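Local coordinates for parahox neighbor (Phaeodactylum tricornutum CCAP 1055/1, PDB 5Z5M), which probably converts 5-hydroxyisourate to (S)-allantoin by way of OHCU, joining hydrolase and decarboxylase activities in one chain during urate breakdown, at residues I59-S64 with Q161-A166; S63-K68 with Q153-A158; D106-R111 with T138-L143; G117-R120 with G124-F127. All coordinates share one frame; numbering follows the deposited sequence.

Interaction 1 (I59-S64 with Q161-A166); sequences IVNKSS and QVHKIA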
# COMPACT_ATOMS: atom_id res chain seq x y z
N ILE A 59 35.58 -1.71 10.25
CA ILE A 59 37.02 -1.48 10.05
C ILE A 59 37.28 -0.81 8.70
O ILE A 59 38.04 0.15 8.60
CB ILE A 59 37.81 -2.80 10.14
CG1 ILE A 59 37.78 -3.31 11.58
CG2 ILE A 59 39.25 -2.61 9.66
CD1 ILE A 59 38.42 -4.67 11.77
N VAL A 60 36.62 -1.31 7.66
CA VAL A 60 36.77 -0.72 6.34
C VAL A 60 36.23 0.71 6.31
O VAL A 60 36.90 1.63 5.84
CB VAL A 60 36.05 -1.55 5.26
CG1 VAL A 60 36.03 -0.80 3.93
CG2 VAL A 60 36.74 -2.91 5.10
N ASN A 61 35.03 0.90 6.84
CA ASN A 61 34.37 2.20 6.79
C ASN A 61 35.14 3.28 7.54
O ASN A 61 35.07 4.46 7.19
CB ASN A 61 32.94 2.10 7.34
CG ASN A 61 31.97 1.53 6.33
OD1 ASN A 61 32.26 1.46 5.13
ND2 ASN A 61 30.80 1.11 6.80
N LYS A 62 35.89 2.88 8.57
CA LYS A 62 36.63 3.86 9.35
C LYS A 62 38.03 4.12 8.79
O LYS A 62 38.80 4.89 9.36
CB LYS A 62 36.71 3.40 10.81
CG LYS A 62 35.37 3.49 11.52
CD LYS A 62 35.41 2.90 12.92
CE LYS A 62 34.01 2.78 13.51
NZ LYS A 62 34.01 2.13 14.85
N SER A 63 38.35 3.48 7.66
CA SER A 63 39.67 3.65 7.05
C SER A 63 39.72 4.91 6.19
O SER A 63 38.69 5.52 5.91
CB SER A 63 40.03 2.42 6.21
OG SER A 63 39.24 2.33 5.03
N SER A 64 40.92 5.31 5.78
CA SER A 64 41.09 6.53 5.00
C SER A 64 40.53 6.39 3.59
O SER A 64 40.39 5.28 3.08
CB SER A 64 42.57 6.93 4.93
OG SER A 64 43.28 6.06 4.06
N GLN A 161 28.85 -2.28 -2.95
CA GLN A 161 29.03 -3.53 -3.67
C GLN A 161 30.14 -4.40 -3.07
O GLN A 161 29.97 -5.62 -2.97
CB GLN A 161 29.32 -3.26 -5.16
CG GLN A 161 28.22 -2.49 -5.91
CD GLN A 161 26.88 -3.22 -5.96
OE1 GLN A 161 26.81 -4.42 -6.23
NE2 GLN A 161 25.80 -2.48 -5.72
N VAL A 162 31.26 -3.81 -2.64
CA VAL A 162 32.33 -4.65 -2.09
C VAL A 162 31.92 -5.26 -0.75
O VAL A 162 32.32 -6.38 -0.44
CB VAL A 162 33.68 -3.88 -1.93
CG1 VAL A 162 34.13 -3.31 -3.27
CG2 VAL A 162 33.59 -2.81 -0.88
N HIS A 163 31.12 -4.55 0.04
CA HIS A 163 30.63 -5.11 1.30
C HIS A 163 29.69 -6.26 1.02
O HIS A 163 29.65 -7.23 1.77
CB HIS A 163 29.92 -4.05 2.15
CG HIS A 163 30.83 -3.01 2.71
ND1 HIS A 163 32.01 -3.31 3.34
CD2 HIS A 163 30.73 -1.66 2.73
CE1 HIS A 163 32.60 -2.20 3.74
NE2 HIS A 163 31.84 -1.18 3.38
N LYS A 164 28.92 -6.15 -0.06
CA LYS A 164 27.99 -7.21 -0.42
C LYS A 164 28.76 -8.45 -0.86
O LYS A 164 28.35 -9.57 -0.60
CB LYS A 164 27.04 -6.75 -1.53
CG LYS A 164 25.97 -5.78 -1.08
CD LYS A 164 25.40 -5.00 -2.25
CE LYS A 164 24.61 -5.89 -3.20
NZ LYS A 164 23.91 -5.11 -4.26
N ILE A 165 29.88 -8.23 -1.54
CA ILE A 165 30.74 -9.33 -1.98
C ILE A 165 31.42 -9.98 -0.78
O ILE A 165 31.56 -11.20 -0.72
CB ILE A 165 31.78 -8.83 -3.01
CG1 ILE A 165 31.08 -8.50 -4.32
CG2 ILE A 165 32.86 -9.87 -3.23
CD1 ILE A 165 31.90 -7.67 -5.27
N ALA A 166 31.81 -9.17 0.19
CA ALA A 166 32.43 -9.67 1.41
C ALA A 166 31.45 -10.59 2.14
O ALA A 166 31.84 -11.66 2.62
CB ALA A 166 32.85 -8.52 2.31
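Asn61 and His163 form a single polar bridge between two helices, at the C-terminal end of helix 49-61 and within helix 151-173, in the helical OHCU decarboxylase region. The evidence is one hydrogen bond: His163 NE2 donates to Asn61 OD1 over 3.2 Å, bent to 147° at the hydrogen. The donor rises above the amide plane instead of meeting a lone pair, and the amide and imidazole stand nearly perpendicular, 89° apart. The Val60 side chain runs to meet the histidine head-on, its CB at the ring edge and CG1 3.7 Å from His163 CE1. With CG anti to its carbonyl carbon (chi1 -70°), the imidazole of His163 is carried out from its helix toward both residues. Next to the contact the chain turns out of helix 49-61, and Val60 O is gripped twice by Ser63, by OG at 2.6 Å and by N at 3.0 Å.

Beyond the two segments, His163 ND1 bonds to Tyr26 OH, Val60 packs on Val32, and Asn61 touches Thr150 of the third subunit. A leucine in place of His163 would probably leave Asn61 OD1 and Tyr26 OH without this mate and remove the polar link between the two helices. Because both ring nitrogens are engaged, the imidazole is likely to be held against flipping, which would put carbons where they bond; its polar atoms are satisfied from two separate parts of the fold.

Interaction 2 (S63-K68 with Q153-A158); sequences SSKDQK and QEFMVA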
# COMPACT_ATOMS: atom_id res chain seq x y z
N SER A 63 38.35 3.48 7.66
CA SER A 63 39.67 3.65 7.05
C SER A 63 39.72 4.91 6.19
O SER A 63 38.69 5.52 5.91
CB SER A 63 40.03 2.42 6.21
OG SER A 63 39.24 2.33 5.03
N SER A 64 40.92 5.31 5.78
CA SER A 64 41.09 6.53 5.00
C SER A 64 40.53 6.39 3.59
O SER A 64 40.39 5.28 3.08
CB SER A 64 42.57 6.93 4.93
OG SER A 64 43.28 6.06 4.06
N LYS A 65 40.21 7.52 2.97
CA LYS A 65 39.72 7.51 1.60
C LYS A 65 40.73 6.83 0.68
O LYS A 65 40.35 6.10 -0.24
CB LYS A 65 39.44 8.94 1.11
CG LYS A 65 39.40 9.07 -0.41
CD LYS A 65 38.83 10.40 -0.85
CE LYS A 65 37.33 10.30 -1.11
NZ LYS A 65 37.04 9.47 -2.31
N ASP A 66 42.01 7.05 0.97
CA ASP A 66 43.08 6.43 0.19
C ASP A 66 43.04 4.91 0.32
O ASP A 66 43.24 4.19 -0.66
CB ASP A 66 44.44 6.97 0.64
N GLN A 67 42.80 4.43 1.53
CA GLN A 67 42.67 2.99 1.78
C GLN A 67 41.44 2.43 1.07
O GLN A 67 41.48 1.31 0.54
CB GLN A 67 42.58 2.70 3.28
CG GLN A 67 43.88 2.92 4.04
CD GLN A 67 43.70 2.72 5.53
OE1 GLN A 67 43.18 3.60 6.23
NE2 GLN A 67 44.12 1.57 6.04
N LYS A 68 40.36 3.19 1.07
CA LYS A 68 39.12 2.74 0.44
C LYS A 68 39.27 2.67 -1.08
O LYS A 68 38.86 1.68 -1.69
CB LYS A 68 37.96 3.66 0.83
CG LYS A 68 37.48 3.46 2.27
CD LYS A 68 36.44 4.49 2.68
CE LYS A 68 36.14 4.40 4.16
NZ LYS A 68 35.05 5.32 4.57
N GLN A 153 29.13 9.71 -6.36
CA GLN A 153 28.00 8.82 -6.15
C GLN A 153 28.46 7.38 -6.35
O GLN A 153 28.12 6.50 -5.56
CB GLN A 153 26.83 9.13 -7.08
CG GLN A 153 25.64 8.20 -6.82
CD GLN A 153 24.45 8.46 -7.73
OE1 GLN A 153 24.41 9.46 -8.44
NE2 GLN A 153 23.48 7.55 -7.70
N GLU A 154 29.23 7.15 -7.41
CA GLU A 154 29.68 5.80 -7.73
C GLU A 154 30.68 5.25 -6.72
O GLU A 154 30.79 4.04 -6.56
CB GLU A 154 30.28 5.76 -9.13
CG GLU A 154 29.21 5.58 -10.20
CD GLU A 154 28.27 4.43 -9.87
OE1 GLU A 154 28.73 3.27 -9.83
OE2 GLU A 154 27.07 4.69 -9.63
N PHE A 155 31.42 6.14 -6.06
CA PHE A 155 32.36 5.72 -5.02
C PHE A 155 31.59 5.07 -3.87
O PHE A 155 32.00 4.04 -3.35
CB PHE A 155 33.18 6.92 -4.53
CG PHE A 155 34.25 6.55 -3.54
CD1 PHE A 155 35.44 5.98 -3.97
CD2 PHE A 155 34.09 6.80 -2.19
CE1 PHE A 155 36.43 5.65 -3.07
CE2 PHE A 155 35.08 6.48 -1.28
CZ PHE A 155 36.25 5.90 -1.72
N MET A 156 30.47 5.68 -3.50
CA MET A 156 29.56 5.12 -2.50
C MET A 156 28.93 3.80 -2.94
O MET A 156 28.84 2.85 -2.17
CB MET A 156 28.45 6.12 -2.18
CG MET A 156 28.89 7.24 -1.29
SD MET A 156 29.43 6.55 0.28
CE MET A 156 27.95 5.67 0.78
N VAL A 157 28.46 3.76 -4.19
CA VAL A 157 27.83 2.56 -4.71
C VAL A 157 28.83 1.41 -4.78
O VAL A 157 28.50 0.28 -4.42
CB VAL A 157 27.22 2.80 -6.11
CG1 VAL A 157 26.65 1.51 -6.68
CG2 VAL A 157 26.15 3.89 -6.05
N ALA A 158 30.04 1.70 -5.23
CA ALA A 158 31.07 0.67 -5.35
C ALA A 158 31.41 0.07 -3.99
O ALA A 158 31.58 -1.14 -3.86
CB ALA A 158 32.32 1.25 -6.00
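Lys65 reaches over Phe155 because its chain leaves with CG anti to the backbone N (chi1 160°) and then bends at its third and fourth torsions, folding the ammonium down onto the ring. Phe155 meets it with CG likewise anti to its backbone N (chi1 -175°), which directs the phenyl group toward helix 65-73. The outcome is a cation-pi contact: Lys65 NZ sits 3.7 Å from the centroid of the Phe155 ring and 13° off its normal, so the charge lies over the middle of one face. Lys68 adds aliphatic packing near the far end of the ring, its CB 3.8 Å from Phe155 CZ, before the extended chain leads the amine elsewhere, to Asn61 O and to a salt bridge with Glu152 of the third subunit.

A capping box starts the helix that carries both lysines: Ser64 N bonds to Gln67 OE1 at 2.9 Å, and Gln67 N returns the bond to Ser64 OG at 3.0 Å. Phe155 lies between helix 151-173 and the start of helix 65-73, resting also on Leu69 and Leu72 of the latter, while Phe125 packs in from the loop after helix 106-123.

Interaction 3 (D106-R111 with T138-L143); sequences DAELER and TVLAAL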
# COMPACT_ATOMS: atom_id res chain seq x y z
N ASP A 106 27.47 -10.25 -30.18
CA ASP A 106 28.62 -9.44 -30.57
C ASP A 106 28.37 -7.96 -30.32
O ASP A 106 29.25 -7.24 -29.85
CB ASP A 106 28.99 -9.68 -32.03
CG ASP A 106 30.15 -10.64 -32.18
OD1 ASP A 106 30.25 -11.58 -31.37
OD2 ASP A 106 30.97 -10.45 -33.10
N ALA A 107 27.15 -7.50 -30.63
CA ALA A 107 26.78 -6.12 -30.36
C ALA A 107 26.79 -5.82 -28.86
O ALA A 107 27.31 -4.79 -28.42
CB ALA A 107 25.42 -5.81 -30.95
N GLU A 108 26.22 -6.73 -28.08
CA GLU A 108 26.17 -6.57 -26.62
C GLU A 108 27.57 -6.59 -26.01
O GLU A 108 27.85 -5.87 -25.06
CB GLU A 108 25.31 -7.67 -25.99
CG GLU A 108 23.81 -7.46 -26.15
CD GLU A 108 22.99 -8.67 -25.72
OE1 GLU A 108 23.52 -9.80 -25.73
OE2 GLU A 108 21.80 -8.48 -25.36
N LEU A 109 28.44 -7.42 -26.57
CA LEU A 109 29.80 -7.53 -26.05
C LEU A 109 30.57 -6.24 -26.28
O LEU A 109 31.33 -5.79 -25.42
CB LEU A 109 30.52 -8.72 -26.69
CG LEU A 109 31.83 -9.15 -26.02
CD1 LEU A 109 31.60 -9.51 -24.56
CD2 LEU A 109 32.45 -10.31 -26.78
N GLU A 110 30.36 -5.63 -27.45
CA GLU A 110 31.01 -4.35 -27.75
C GLU A 110 30.47 -3.24 -26.85
O GLU A 110 31.23 -2.39 -26.38
CB GLU A 110 30.82 -3.98 -29.22
CG GLU A 110 31.67 -4.80 -30.17
CD GLU A 110 33.16 -4.70 -29.85
OE1 GLU A 110 33.71 -3.58 -29.89
OE2 GLU A 110 33.77 -5.75 -29.55
N ARG A 111 29.16 -3.25 -26.63
CA ARG A 111 28.54 -2.27 -25.75
C ARG A 111 29.05 -2.44 -24.32
O ARG A 111 29.25 -1.46 -23.61
CB ARG A 111 27.02 -2.37 -25.76
CG ARG A 111 26.36 -1.31 -24.89
CD ARG A 111 24.84 -1.38 -24.88
NE ARG A 111 24.29 -0.42 -23.92
CZ ARG A 111 23.37 -0.71 -23.01
NH1 ARG A 111 22.94 0.23 -22.18
NH2 ARG A 111 22.87 -1.94 -22.93
N THR A 138 20.97 -7.79 -16.36
CA THR A 138 21.31 -7.10 -15.11
C THR A 138 22.63 -6.32 -15.23
O THR A 138 22.70 -5.14 -14.89
CB THR A 138 21.44 -8.10 -13.94
OG1 THR A 138 20.21 -8.82 -13.79
CG2 THR A 138 21.76 -7.37 -12.64
N VAL A 139 23.66 -6.99 -15.73
CA VAL A 139 24.97 -6.36 -15.88
C VAL A 139 24.94 -5.15 -16.82
O VAL A 139 25.45 -4.09 -16.49
CB VAL A 139 26.01 -7.37 -16.38
CG1 VAL A 139 27.34 -6.69 -16.61
CG2 VAL A 139 26.16 -8.51 -15.38
N LEU A 140 24.32 -5.32 -17.99
CA LEU A 140 24.26 -4.24 -18.96
C LEU A 140 23.40 -3.08 -18.45
O LEU A 140 23.75 -1.91 -18.66
CB LEU A 140 23.72 -4.75 -20.30
CG LEU A 140 24.72 -5.57 -21.11
CD1 LEU A 140 24.02 -6.32 -22.23
CD2 LEU A 140 25.81 -4.66 -21.66
N ALA A 141 22.30 -3.40 -17.78
CA ALA A 141 21.43 -2.37 -17.22
C ALA A 141 22.16 -1.57 -16.14
O ALA A 141 22.03 -0.35 -16.06
CB ALA A 141 20.17 -2.98 -16.65
N ALA A 142 22.93 -2.27 -15.31
CA ALA A 142 23.67 -1.63 -14.23
C ALA A 142 24.76 -0.72 -14.79
O ALA A 142 24.87 0.44 -14.39
CB ALA A 142 24.28 -2.68 -13.30
N LEU A 143 25.56 -1.25 -15.71
CA LEU A 143 26.60 -0.47 -16.36
C LEU A 143 26.02 0.71 -17.11
O LEU A 143 26.54 1.82 -17.03
CB LEU A 143 27.40 -1.35 -17.33
CG LEU A 143 28.88 -1.59 -16.99
CD1 LEU A 143 29.52 -2.50 -18.03
CD2 LEU A 143 29.62 -0.27 -16.88
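Leu140 packs against Glu108 and Arg111 in a helix-to-helix contact that pairs the N-terminal turns of helix 106-123 with helix 136-146, two successive helices of the all-helical OHCU decarboxylase region. The backbones come closest at Glu108 and Leu140, whose CA atoms are 8.2 Å apart, and about half of the 193 Å² buried between the segments belongs to Leu140.

In the first shell, Leu140 points across at the other helix with CG anti to its carbonyl carbon (chi1 -75°), which lets its two methyl groups reach the Glu108 backbone and side chain. Its CD1 lies 4.1 Å from Glu108 CG, the two side chains crossing at about a right angle; this is contact with the aliphatic part of the glutamate, not with its carboxylate. Arg111 comes in from the next turn. Its chain is extended from CG to NE, CG being anti to the backbone N (chi1 -178°), and this length carries the guanidinium across to helix 136-146. There Arg111 NH2 stands 3.9 Å from Leu140 CB, a van der Waals contact in which no hydrogen bond is made.

Further out, the Glu108 carboxylate is held by its OE1, which bonds to Thr105 N and makes a salt bridge with Lys136 NZ, so the aliphatic part of the side chain stays beside the leucine. Leu104 also covers Leu140, and one turn on Leu143 packs on Phe112 and Leu115. Elsewhere on helix 136-146, Thr138 and Ala141 touch Glu251 of the second subunit. The other methyl of the leucine faces the backbone itself: Leu140 CD2 is 4.1 Å from Glu108 O.

Interaction 4 (G117-R120 with G124-F127); sequences GAYR and GFPF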
# COMPACT_ATOMS: atom_id res chain seq x y z
N GLY A 117 34.87 0.33 -20.16
CA GLY A 117 36.00 1.21 -20.38
C GLY A 117 35.71 2.62 -19.92
O GLY A 117 36.49 3.21 -19.17
N ALA A 118 34.57 3.16 -20.36
CA ALA A 118 34.16 4.51 -19.96
C ALA A 118 34.07 4.65 -18.44
O ALA A 118 34.63 5.58 -17.87
CB ALA A 118 32.83 4.87 -20.61
N TYR A 119 33.37 3.71 -17.80
CA TYR A 119 33.18 3.75 -16.35
C TYR A 119 34.50 3.91 -15.60
O TYR A 119 34.64 4.80 -14.77
CB TYR A 119 32.48 2.48 -15.87
CG TYR A 119 32.12 2.50 -14.40
CD1 TYR A 119 30.83 2.84 -13.99
CD2 TYR A 119 33.05 2.18 -13.41
CE1 TYR A 119 30.48 2.86 -12.65
CE2 TYR A 119 32.71 2.20 -12.07
CZ TYR A 119 31.42 2.54 -11.70
OH TYR A 119 31.07 2.56 -10.37
N ARG A 120 35.46 3.05 -15.90
CA ARG A 120 36.73 3.08 -15.19
C ARG A 120 37.49 4.37 -15.49
O ARG A 120 38.16 4.92 -14.61
CB ARG A 120 37.59 1.86 -15.55
CG ARG A 120 38.99 1.94 -14.98
CD ARG A 120 39.41 0.64 -14.32
NE ARG A 120 40.45 0.87 -13.33
CZ ARG A 120 41.04 -0.09 -12.63
NH1 ARG A 120 40.69 -1.36 -12.82
NH2 ARG A 120 41.98 0.21 -11.74
N GLY A 124 37.92 6.20 -11.90
CA GLY A 124 39.21 5.94 -11.29
C GLY A 124 39.29 4.60 -10.59
O GLY A 124 40.31 4.25 -10.00
N PHE A 125 38.19 3.85 -10.65
CA PHE A 125 38.14 2.49 -10.10
C PHE A 125 37.24 1.64 -11.00
O PHE A 125 36.43 2.17 -11.75
CB PHE A 125 37.64 2.50 -8.65
CG PHE A 125 36.39 3.31 -8.43
CD1 PHE A 125 36.48 4.64 -8.03
CD2 PHE A 125 35.14 2.76 -8.63
CE1 PHE A 125 35.34 5.39 -7.84
CE2 PHE A 125 34.00 3.50 -8.44
CZ PHE A 125 34.10 4.83 -8.04
N PRO A 126 37.40 0.30 -10.94
CA PRO A 126 36.63 -0.56 -11.85
C PRO A 126 35.15 -0.66 -11.51
O PRO A 126 34.73 -0.39 -10.38
CB PRO A 126 37.32 -1.92 -11.71
CG PRO A 126 38.00 -1.88 -10.40
CD PRO A 126 38.42 -0.46 -10.19
N PHE A 127 34.35 -1.04 -12.50
CA PHE A 127 32.93 -1.29 -12.28
C PHE A 127 32.76 -2.54 -11.44
O PHE A 127 33.21 -3.62 -11.82
CB PHE A 127 32.20 -1.43 -13.62
CG PHE A 127 30.74 -1.76 -13.48
CD1 PHE A 127 29.81 -0.77 -13.18
CD2 PHE A 127 30.29 -3.05 -13.67
CE1 PHE A 127 28.47 -1.07 -13.06
CE2 PHE A 127 28.94 -3.36 -13.56
CZ PHE A 127 28.03 -2.36 -13.26
O HOH W 1 32.23 0.10 -9.28
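Tyr119 lays one face of its ring against Phe127, whose edge is turned toward it in a T-shaped (edge-to-face) pair, ring centroids 5.2 Å apart and planes at 85°. With CG anti to the backbone N, the tyrosine ring is sent toward the loop. The same face receives Phe127 CB, 4.0 Å from the Tyr119 ring centroid, in a CH-pi contact. At the phenol end, Tyr119 OH lies 3.6 Å from Phe125 CE2, and a water donates to this hydroxyl at 2.9 Å and to Pro126 O at 2.8 Å, tying it to the loop. The hydroxyl also bonds to Glu154 of helix 151-173. Replacing Tyr119 by alanine is likely to leave that glutamate and the bridging water without this partner and open a gap beside Phe127.

Arg120, next along the helix, runs alongside Pro126, whose CD lies over the centre of one guanidinium face, 3.6 Å from Arg120 NH1. Arg120 CA approaches Phe125 O at 3.6 Å in a CA-H...O contact, and that carbonyl, buried here, finds no hydrogen-bond partner. Gly124 N closes the turn by donating to Arg120 O over 3.0 Å (155° at the hydrogen). With a phi of 87°, where a CB would jam against the preceding carbonyl, Gly124 is the glycine characteristic of helix C-terminal ends, here ending helix 106-123 and turning the chain into the loop of Phe125 and Phe127, folded back over its last turns.

How the interactions relate
All four contacts lie in the OHCU decarboxylase region and form a connected series. Interactions 1 and 2, with centres about 8 Å apart, share Ser63, Ser64 and helix 151-173, and Lys68 NZ reaches Asn61 O at 2.8 Å. Interaction 2 meets interaction 4, about 14 Å away between centres, where Glu154 OE1 lies 2.5 Å from Tyr119 OH and Phe125 CZ packs 3.6 Å from Phe155 N. Interaction 4 passes on to interaction 3, also about 14 Å between centres, as both use helix 106-123 and Phe127 CZ rests 3.7 Å from Leu143 N. Interactions 1 and 3 do not touch, their centres being about 27 Å apart. These geometries alone assign none of the contacts to the catalytic site.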